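Local coordinates for putative uncharacterized protein (Campylobacter jejuni, PDB 5TPU), which is of unknown function but belongs to the cupin clan of beta-barrel proteins and binds thymidine-5'-diphosphate, at residues E32-I37 with N59-L64; R39-F44 with L112-S117. The protein carries 3 engineered substitutions. One frame throughout, in Å; residues are numbered along the deposited sequence.

Interaction 1: residues E32-I37 with N59-L64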
ATOM      1  N   GLU A  32       1.242  12.307  -6.405  1.00 31.25           N
ATOM      2  CA  GLU A  32       0.871  12.428  -4.988  1.00 28.44           C
ATOM      3  C   GLU A  32       2.066  12.140  -4.115  1.00 30.44           C
ATOM      4  O   GLU A  32       2.131  12.611  -2.985  1.00 33.27           O
ATOM      5  CB  GLU A  32      -0.263  11.472  -4.604  1.00 25.32           C
ATOM      6  CG  GLU A  32      -1.582  11.798  -5.275  1.00 26.30           C
ATOM      7  CD  GLU A  32      -1.679  11.328  -6.721  1.00 26.09           C
ATOM      8  OE1 GLU A  32      -0.746  10.689  -7.264  1.00 23.85           O
ATOM      9  OE2 GLU A  32      -2.733  11.586  -7.317  1.00 27.98           O
ATOM     10  N   VAL A  33       2.992  11.346  -4.634  1.00 29.52           N
ATOM     11  CA  VAL A  33       4.168  10.905  -3.916  1.00 31.36           C
ATOM     12  C   VAL A  33       5.290  11.652  -4.611  1.00 28.03           C
ATOM     13  O   VAL A  33       5.391  11.514  -5.821  1.00 27.04           O
ATOM     14  CB  VAL A  33       4.342   9.376  -4.140  1.00 32.01           C
ATOM     15  CG1 VAL A  33       5.642   8.852  -3.568  1.00 33.31           C
ATOM     16  CG2 VAL A  33       3.197   8.610  -3.531  1.00 33.93           C
ATOM     17  N   PRO A  34       6.141  12.411  -3.875  1.00 29.98           N
ATOM     18  CA  PRO A  34       7.226  13.195  -4.492  1.00 31.71           C
ATOM     19  C   PRO A  34       8.439  12.374  -4.858  1.00 29.87           C
ATOM     20  O   PRO A  34       9.550  12.860  -4.790  1.00 32.81           O
ATOM     21  CB  PRO A  34       7.630  14.180  -3.381  1.00 32.22           C
ATOM     22  CG  PRO A  34       7.370  13.425  -2.126  1.00 32.77           C
ATOM     23  CD  PRO A  34       6.147  12.573  -2.406  1.00 33.75           C
ATOM     24  N   PHE A  35       8.233  11.114  -5.206  1.00 33.54           N
ATOM     25  CA  PHE A  35       9.309  10.256  -5.622  1.00 29.41           C
ATOM     26  C   PHE A  35       8.740   9.101  -6.449  1.00 28.67           C
ATOM     27  O   PHE A  35       7.523   8.996  -6.656  1.00 26.38           O
ATOM     28  CB  PHE A  35      10.124   9.768  -4.419  1.00 27.25           C
ATOM     29  CG  PHE A  35       9.302   9.094  -3.336  1.00 25.37           C
ATOM     30  CD1 PHE A  35       8.879   7.789  -3.472  1.00 25.79           C
ATOM     31  CD2 PHE A  35       8.976   9.765  -2.173  1.00 23.61           C
ATOM     32  CE1 PHE A  35       8.138   7.181  -2.464  1.00 27.66           C
ATOM     33  CE2 PHE A  35       8.251   9.164  -1.147  1.00 21.63           C
ATOM     34  CZ  PHE A  35       7.819   7.867  -1.297  1.00 22.75           C
ATOM     35  N   GLU A  36       9.661   8.279  -6.935  1.00 27.80           N
ATOM     36  CA  GLU A  36       9.383   6.993  -7.538  1.00 31.22           C
ATOM     37  C   GLU A  36       9.345   5.867  -6.524  1.00 28.20           C
ATOM     38  O   GLU A  36      10.299   5.571  -5.826  1.00 32.09           O
ATOM     39  CB  GLU A  36      10.426   6.650  -8.625  1.00 31.35           C
ATOM     40  CG  GLU A  36       9.873   6.964 -10.007  1.00 39.02           C
ATOM     41  CD  GLU A  36      10.904   7.054 -11.104  1.00 41.80           C
ATOM     42  OE1 GLU A  36      11.717   6.110 -11.250  1.00 53.30           O
ATOM     43  OE2 GLU A  36      10.870   8.062 -11.838  1.00 49.28           O
ATOM     44  N   ILE A  37       8.222   5.192  -6.509  1.00 31.41           N
ATOM     45  CA  ILE A  37       7.995   4.081  -5.616  1.00 29.79           C
ATOM     46  C   ILE A  37       8.947   2.952  -6.005  1.00 30.26           C
ATOM     47  O   ILE A  37       8.926   2.497  -7.130  1.00 34.23           O
ATOM     48  CB  ILE A  37       6.534   3.659  -5.760  1.00 28.18           C
ATOM     49  CG1 ILE A  37       5.630   4.768  -5.239  1.00 28.90           C
ATOM     50  CG2 ILE A  37       6.260   2.351  -5.047  1.00 34.33           C
ATOM     51  CD1 ILE A  37       4.190   4.634  -5.723  1.00 27.77           C
ATOM     52  N   ASN A  59      18.886   9.074   2.761  1.00 29.79           N
ATOM     53  CA  ASN A  59      18.242   9.448   1.497  1.00 31.97           C
ATOM     54  C   ASN A  59      16.836   8.916   1.260  1.00 29.06           C
ATOM     55  O   ASN A  59      16.124   9.362   0.355  1.00 28.02           O
ATOM     56  CB  ASN A  59      19.114   9.048   0.321  1.00 39.59           C
ATOM     57  CG  ASN A  59      19.983  10.201  -0.139  1.00 46.81           C
ATOM     58  OD1 ASN A  59      19.825  10.730  -1.248  1.00 50.15           O
ATOM     59  ND2 ASN A  59      20.831  10.666   0.764  1.00 44.13           N
ATOM     60  N   LEU A  60      16.438   7.982   2.109  1.00 26.61           N
ATOM     61  CA  LEU A  60      15.156   7.321   1.935  1.00 23.41           C
ATOM     62  C   LEU A  60      14.016   8.283   2.253  1.00 21.84           C
ATOM     63  O   LEU A  60      13.955   8.919   3.337  1.00 20.18           O
ATOM     64  CB  LEU A  60      15.096   6.080   2.833  1.00 22.00           C
ATOM     65  CG  LEU A  60      13.766   5.301   2.831  1.00 21.91           C
ATOM     66  CD1 LEU A  60      13.531   4.686   1.473  1.00 20.91           C
ATOM     67  CD2 LEU A  60      13.766   4.266   3.960  1.00 22.69           C
ATOM     68  N   GLU A  61      13.109   8.351   1.292  1.00 21.20           N
ATOM     69  CA  GLU A  61      11.824   9.007   1.488  1.00 21.91           C
ATOM     70  C   GLU A  61      10.696   8.005   1.563  1.00 22.27           C
ATOM     71  O   GLU A  61      10.748   6.960   0.887  1.00 22.35           O
ATOM     72  CB  GLU A  61      11.555   9.914   0.314  1.00 21.74           C
ATOM     73  CG  GLU A  61      12.610  11.016   0.183  1.00 22.49           C
ATOM     74  CD  GLU A  61      12.368  11.820  -1.071  1.00 25.06           C
ATOM     75  OE1 GLU A  61      11.495  12.727  -1.103  1.00 21.89           O
ATOM     76  OE2 GLU A  61      13.035  11.473  -2.043  1.00 26.62           O
ATOM     77  N   GLN A  62       9.680   8.356   2.349  1.00 20.19           N
ATOM     78  CA  GLN A  62       8.489   7.527   2.525  1.00 19.56           C
ATOM     79  C   GLN A  62       7.179   8.313   2.573  1.00 21.12           C
ATOM     80  O   GLN A  62       7.137   9.478   2.974  1.00 22.26           O
ATOM     81  CB  GLN A  62       8.594   6.717   3.823  1.00 19.37           C
ATOM     82  CG  GLN A  62       9.742   5.717   3.902  1.00 23.95           C
ATOM     83  CD  GLN A  62      10.134   5.463   5.352  1.00 28.84           C
ATOM     84  OE1 GLN A  62      10.506   6.389   6.080  1.00 31.11           O
ATOM     85  NE2 GLN A  62       9.982   4.243   5.789  1.00 27.05           N
ATOM     86  N   VAL A  63       6.084   7.644   2.233  1.00 19.15           N
ATOM     87  CA  VAL A  63       4.765   8.132   2.627  1.00 18.70           C
ATOM     88  C   VAL A  63       4.060   7.099   3.460  1.00 16.59           C
ATOM     89  O   VAL A  63       3.916   5.971   3.009  1.00 18.70           O
ATOM     90  CB  VAL A  63       3.927   8.500   1.406  1.00 18.41           C
ATOM     91  CG1 VAL A  63       2.476   8.741   1.805  1.00 19.41           C
ATOM     92  CG2 VAL A  63       4.549   9.704   0.735  1.00 19.45           C
ATOM     93  N   LEU A  64       3.629   7.498   4.650  1.00 15.55           N
ATOM     94  CA  LEU A  64       2.954   6.620   5.630  1.00 15.28           C
ATOM     95  C   LEU A  64       1.457   6.835   5.596  1.00 14.96           C
ATOM     96  O   LEU A  64       1.024   7.984   5.737  1.00 15.34           O
ATOM     97  CB  LEU A  64       3.439   6.913   7.062  1.00 15.58           C
ATOM     98  CG  LEU A  64       4.745   6.230   7.506  1.00 15.26           C
ATOM     99  CD1 LEU A  64       5.880   6.555   6.551  1.00 16.35           C
ATOM    100  CD2 LEU A  64       5.097   6.647   8.913  1.00 15.65           C
TER
HETATM  101  O   HOH W   1      12.622  11.977  -4.874  1.00 38.22           O

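Interaction 2: residues R39-F44 with L112-S117. With TYD (thymidine-5'-diphosphate), chain E.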
ATOM      1  N   ARG A  39       9.302   0.365  -3.505  1.00 20.66           N
ATOM      2  CA  ARG A  39       9.022  -0.573  -2.438  1.00 20.69           C
ATOM      3  C   ARG A  39       7.730  -0.117  -1.769  1.00 21.40           C
ATOM      4  O   ARG A  39       7.465   1.073  -1.596  1.00 19.87           O
ATOM      5  CB  ARG A  39      10.193  -0.668  -1.453  1.00 19.30           C
ATOM      6  CG  ARG A  39       9.834  -1.403  -0.175  1.00 22.41           C
ATOM      7  CD  ARG A  39      10.956  -1.551   0.867  1.00 21.56           C
ATOM      8  NE  ARG A  39      11.805  -0.363   1.001  1.00 19.60           N
ATOM      9  CZ  ARG A  39      12.324   0.066   2.136  1.00 19.11           C
ATOM     10  NH1 ARG A  39      13.101   1.139   2.126  1.00 23.98           N
ATOM     11  NH2 ARG A  39      12.097  -0.554   3.286  1.00 21.31           N
ATOM     12  N   VAL A  40       6.877  -1.087  -1.477  1.00 21.75           N
ATOM     13  CA  VAL A  40       5.702  -0.839  -0.691  1.00 21.59           C
ATOM     14  C   VAL A  40       5.825  -1.863   0.409  1.00 21.73           C
ATOM     15  O   VAL A  40       6.150  -3.033   0.193  1.00 20.28           O
ATOM     16  CB  VAL A  40       4.417  -1.032  -1.525  1.00 23.57           C
ATOM     17  CG1 VAL A  40       3.192  -0.955  -0.637  1.00 24.96           C
ATOM     18  CG2 VAL A  40       4.314   0.025  -2.600  1.00 22.97           C
ATOM     19  N   TYR A  41       5.611  -1.423   1.626  1.00 20.68           N
ATOM     20  CA  TYR A  41       5.519  -2.385   2.707  1.00 20.13           C
ATOM     21  C   TYR A  41       4.410  -2.021   3.675  1.00 19.39           C
ATOM     22  O   TYR A  41       3.932  -0.872   3.698  1.00 19.67           O
ATOM     23  CB  TYR A  41       6.884  -2.509   3.403  1.00 19.51           C
ATOM     24  CG  TYR A  41       7.393  -1.326   4.195  1.00 18.34           C
ATOM     25  CD1 TYR A  41       7.128  -1.223   5.546  1.00 17.97           C
ATOM     26  CD2 TYR A  41       8.196  -0.333   3.606  1.00 20.03           C
ATOM     27  CE1 TYR A  41       7.607  -0.159   6.272  1.00 19.37           C
ATOM     28  CE2 TYR A  41       8.710   0.738   4.353  1.00 17.72           C
ATOM     29  CZ  TYR A  41       8.418   0.799   5.681  1.00 17.74           C
ATOM     30  OH  TYR A  41       8.852   1.802   6.490  1.00 18.24           O
ATOM     31  N   TYR A  42       3.968  -3.014   4.442  1.00 17.57           N
ATOM     32  CA  TYR A  42       2.895  -2.763   5.373  1.00 15.38           C
ATOM     33  C   TYR A  42       3.121  -3.527   6.625  1.00 15.02           C
ATOM     34  O   TYR A  42       3.781  -4.565   6.609  1.00 16.88           O
ATOM     35  CB  TYR A  42       1.519  -2.947   4.743  1.00 15.46           C
ATOM     36  CG  TYR A  42       1.341  -4.205   4.047  1.00 15.03           C
ATOM     37  CD1 TYR A  42       0.720  -5.285   4.680  1.00 16.13           C
ATOM     38  CD2 TYR A  42       1.837  -4.377   2.755  1.00 17.12           C
ATOM     39  CE1 TYR A  42       0.604  -6.517   4.048  1.00 16.38           C
ATOM     40  CE2 TYR A  42       1.703  -5.601   2.095  1.00 15.66           C
ATOM     41  CZ  TYR A  42       1.087  -6.671   2.726  1.00 17.66           C
ATOM     42  OH  TYR A  42       0.976  -7.899   2.073  1.00 17.19           O
ATOM     43  N   ILE A  43       2.681  -2.928   7.722  1.00 15.05           N
ATOM     44  CA  ILE A  43       2.821  -3.464   9.062  1.00 13.83           C
ATOM     45  C   ILE A  43       1.427  -3.644   9.644  1.00 14.47           C
ATOM     46  O   ILE A  43       0.558  -2.798   9.490  1.00 14.84           O
ATOM     47  CB  ILE A  43       3.652  -2.550   9.948  1.00 14.89           C
ATOM     48  CG1 ILE A  43       5.050  -2.381   9.372  1.00 16.77           C
ATOM     49  CG2 ILE A  43       3.803  -3.132  11.326  1.00 16.51           C
ATOM     50  CD1 ILE A  43       5.861  -1.239   9.942  1.00 16.69           C
ATOM     51  N   PHE A  44       1.195  -4.818  10.199  1.00 14.63           N
ATOM     52  CA  PHE A  44      -0.088  -5.201  10.773  1.00 15.77           C
ATOM     53  C   PHE A  44       0.164  -6.029  12.054  1.00 15.39           C
ATOM     54  O   PHE A  44       1.306  -6.252  12.435  1.00 14.12           O
ATOM     55  CB  PHE A  44      -0.951  -5.951   9.711  1.00 14.72           C
ATOM     56  CG  PHE A  44      -0.314  -7.204   9.123  1.00 14.47           C
ATOM     57  CD1 PHE A  44      -0.711  -8.461   9.549  1.00 13.24           C
ATOM     58  CD2 PHE A  44       0.602  -7.126   8.054  1.00 13.62           C
ATOM     59  CE1 PHE A  44      -0.178  -9.622   8.994  1.00 13.41           C
ATOM     60  CE2 PHE A  44       1.123  -8.282   7.478  1.00 13.85           C
ATOM     61  CZ  PHE A  44       0.739  -9.553   7.949  1.00 13.12           C
ATOM     62  N   LEU A 112      -0.424  -0.167   8.977  1.00 13.25           N
ATOM     63  CA  LEU A 112       0.276   0.946   8.393  1.00 12.30           C
ATOM     64  C   LEU A 112       0.807   0.553   7.035  1.00 11.78           C
ATOM     65  O   LEU A 112       1.528  -0.404   6.939  1.00 13.06           O
ATOM     66  CB  LEU A 112       1.443   1.290   9.281  1.00 12.33           C
ATOM     67  CG  LEU A 112       2.462   2.312   8.757  1.00 12.28           C
ATOM     68  CD1 LEU A 112       1.857   3.688   8.565  1.00 11.90           C
ATOM     69  CD2 LEU A 112       3.550   2.340   9.802  1.00 12.23           C
ATOM     70  N   LEU A 113       0.460   1.327   6.017  1.00 11.97           N
ATOM     71  CA  LEU A 113       0.964   1.243   4.679  1.00 12.63           C
ATOM     72  C   LEU A 113       2.074   2.269   4.465  1.00 13.98           C
ATOM     73  O   LEU A 113       1.955   3.444   4.875  1.00 14.32           O
ATOM     74  CB  LEU A 113      -0.156   1.477   3.682  1.00 14.08           C
ATOM     75  CG  LEU A 113       0.294   1.435   2.210  1.00 14.58           C
ATOM     76  CD1 LEU A 113       0.716   0.023   1.845  1.00 15.47           C
ATOM     77  CD2 LEU A 113      -0.849   1.887   1.309  1.00 14.17           C
ATOM     78  N   VAL A 114       3.167   1.809   3.872  1.00 14.57           N
ATOM     79  CA  VAL A 114       4.331   2.667   3.620  1.00 16.49           C
ATOM     80  C   VAL A 114       4.776   2.514   2.209  1.00 17.74           C
ATOM     81  O   VAL A 114       4.958   1.407   1.763  1.00 17.04           O
ATOM     82  CB  VAL A 114       5.518   2.419   4.554  1.00 16.82           C
ATOM     83  CG1 VAL A 114       6.630   3.372   4.175  1.00 19.64           C
ATOM     84  CG2 VAL A 114       5.130   2.618   6.002  1.00 15.39           C
ATOM     85  N   LEU A 115       4.867   3.651   1.509  1.00 19.39           N
ATOM     86  CA  LEU A 115       5.392   3.757   0.154  1.00 18.44           C
ATOM     87  C   LEU A 115       6.817   4.280   0.322  1.00 19.66           C
ATOM     88  O   LEU A 115       7.029   5.278   1.008  1.00 18.90           O
ATOM     89  CB  LEU A 115       4.539   4.742  -0.649  1.00 20.21           C
ATOM     90  CG  LEU A 115       3.231   4.271  -1.351  1.00 24.77           C
ATOM     91  CD1 LEU A 115       2.472   3.120  -0.715  1.00 21.99           C
ATOM     92  CD2 LEU A 115       2.233   5.403  -1.606  1.00 24.53           C
ATOM     93  N   ALA A 116       7.814   3.593  -0.225  1.00 19.52           N
ATOM     94  CA  ALA A 116       9.217   3.989  -0.034  1.00 18.18           C
ATOM     95  C   ALA A 116       9.941   4.334  -1.334  1.00 19.50           C
ATOM     96  O   ALA A 116       9.752   3.675  -2.363  1.00 22.06           O
ATOM     97  CB  ALA A 116       9.936   2.870   0.658  1.00 21.53           C
ATOM     98  N   SER A 117      10.772   5.369  -1.299  1.00 19.68           N
ATOM     99  CA  SER A 117      11.531   5.777  -2.481  1.00 21.50           C
ATOM    100  C   SER A 117      12.649   4.815  -2.898  1.00 23.94           C
ATOM    101  O   SER A 117      13.224   4.971  -3.961  1.00 25.69           O
ATOM    102  CB  SER A 117      12.186   7.112  -2.193  1.00 20.19           C
ATOM    103  OG  SER A 117      13.092   7.017  -1.103  1.00 18.06           O
TER
HETATM  104  PA  TYD E 200      11.871  -2.397  11.060  1.00 19.88           P
HETATM  105  O1A TYD E 200      10.953  -2.325  12.246  1.00 20.33           O
HETATM  106  O2A TYD E 200      11.879  -1.403   9.959  1.00 19.80           O
HETATM  107  O3A TYD E 200      13.418  -2.543  11.450  1.00 20.97           O
HETATM  108  PB  TYD E 200      14.020  -3.024  12.873  1.00 24.90           P
HETATM  109  O1B TYD E 200      15.396  -3.531  12.409  1.00 22.68           O
HETATM  110  O2B TYD E 200      13.131  -4.146  13.320  1.00 19.37           O
HETATM  111  O3B TYD E 200      13.952  -1.797  13.724  1.00 28.95           O
HETATM  112  O5' TYD E 200      11.417  -3.648  10.220  1.00 19.76           O
HETATM  113  C5' TYD E 200      10.864  -4.794  10.859  1.00 18.23           C
HETATM  114  C4' TYD E 200      11.443  -6.032  10.232  1.00 17.74           C
HETATM  115  O4' TYD E 200      11.228  -6.097   8.819  1.00 17.98           O
HETATM  116  C3' TYD E 200      12.930  -6.058  10.412  1.00 19.79           C
HETATM  117  O3' TYD E 200      13.202  -7.391  10.885  1.00 21.21           O
HETATM  118  C2' TYD E 200      13.505  -5.629   9.050  1.00 17.82           C
HETATM  119  C1' TYD E 200      12.423  -6.105   8.115  1.00 17.89           C
HETATM  120  N1  TYD E 200      12.119  -5.288   6.972  1.00 19.47           N
HETATM  121  C2  TYD E 200      12.138  -5.884   5.692  1.00 20.01           C
HETATM  122  O2  TYD E 200      12.420  -7.110   5.568  1.00 20.44           O
HETATM  123  N3  TYD E 200      11.845  -5.150   4.609  1.00 19.48           N
HETATM  124  C4  TYD E 200      11.501  -3.846   4.687  1.00 18.35           C
HETATM  125  O4  TYD E 200      11.219  -3.214   3.645  1.00 15.40           O
HETATM  126  C5  TYD E 200      11.450  -3.225   6.020  1.00 18.25           C
HETATM  127  C5M TYD E 200      11.083  -1.798   6.224  1.00 21.48           C
HETATM  128  C6  TYD E 200      11.749  -3.996   7.131  1.00 19.87           C

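Interaction 1: residues E32-I37 with N59-L64
Phe-35 and Glu-61 run alongside one another, each pointing toward the other's backbone, where a loop of this cupin-clan beta fold, between strands 22-28 and 39-44, lies over the start of strand 62-68. Phe-35 begins with CB 4.1 Å from Glu-61 OE2. CG then sits between the backbone N and the carbonyl carbon (chi1 54°), which turns the ring in toward the strand. Along the near side, CD2 rests 3.6 Å from Glu-61 CB, and CE2 reaches Val-63 CG2 at 4.2 Å. At the tip, CZ comes 3.8 Å from Glu-61 O, which lies over one ring face, while Val-63 N meets the ring edge in its plane. The opposite face is covered from within the loop by Val-33 CG1, 3.1 Å above the plane and over the ring centre, a tight fit. Tyr-94 of strand 91-95 and Ser-117, just past strand 111-116, also touch the Phe-35 side chain. The Glu-61 chain, extended beyond CG, runs back along Phe-35 with its carboxylate plane 60° from the ring. There a water bridges the two segments, donating to Pro-34 O at 3.2 Å and to Glu-61 OE2 at 2.9 Å.

Interaction 2: residues R39-F44 with L112-S117
Leu-112 pairs with Ile-43 at one end of an antiparallel beta ladder in the larger sheet of the cupin-type fold, the two strands running at 161° to each other. Reciprocal backbone hydrogen bonds close this pair, and Leu-112 CD2 packs on Ile-43 CD1. Leu-113 turns to the face shared with Val-40 and Tyr-42; its side chain slants across that of Val-40, with CD1 3.6 Å from Val-40 CG1. The Tyr-42 phenol extends clear of the ladder, and its OH is hydrogen-bonded to Pro-89 O of the second subunit, whose own strand pairs with 39-44 and continues the sheet across the interface. Val-114 faces the other way, linked to Tyr-41 by two backbone hydrogen bonds, N to O each way. Its CB makes a CH-pi contact over the Tyr-41 ring, 3.6 Å from the centroid, and CG1 comes 3.4 Å from CE2 of that ring. Tyr-41 CG lies between N and the carbonyl carbon (chi1 68°), setting the ring alongside Val-114. The thymidine-5'-diphosphate methyl C5M covers the opposite ring face, 3.7 Å above the plane. Leu-115 packs its CD1 against Val-40 CG2. Ala-116 N donates to Arg-39 O at 2.9 Å, while Ala-116 CB lies over one face of the guanidinium. The Arg-39 chain, bent at chi3, brings NH2 to the ligand, where it donates to O4 at 2.8 Å.

The two interactions have centres 10 Å apart and interlock along the chain, their segments coming in the order 32-37, 39-44, 59-64, 112-117, with loop 32-37 leading into strand 39-44. Both reach the same antiparallel sheet, in which strands 62-68 and 111-116 are neighbours. Probable hydrogen bonds join them there, from Val-63 N to Leu-115 O (2.8 Å) and from Ser-117 N to Glu-61 O (2.7 Å). Strand 111-116 thus stands between the strand bearing the loop contact of interaction 1 and strand 39-44, where interaction 2 meets the second subunit. Interaction 2 supplies residues of the thymidine-5'-diphosphate pocket; in interaction 1 the Gln-62 side chain comes within about 6 Å of that ligand, nearest atom to nearest atom.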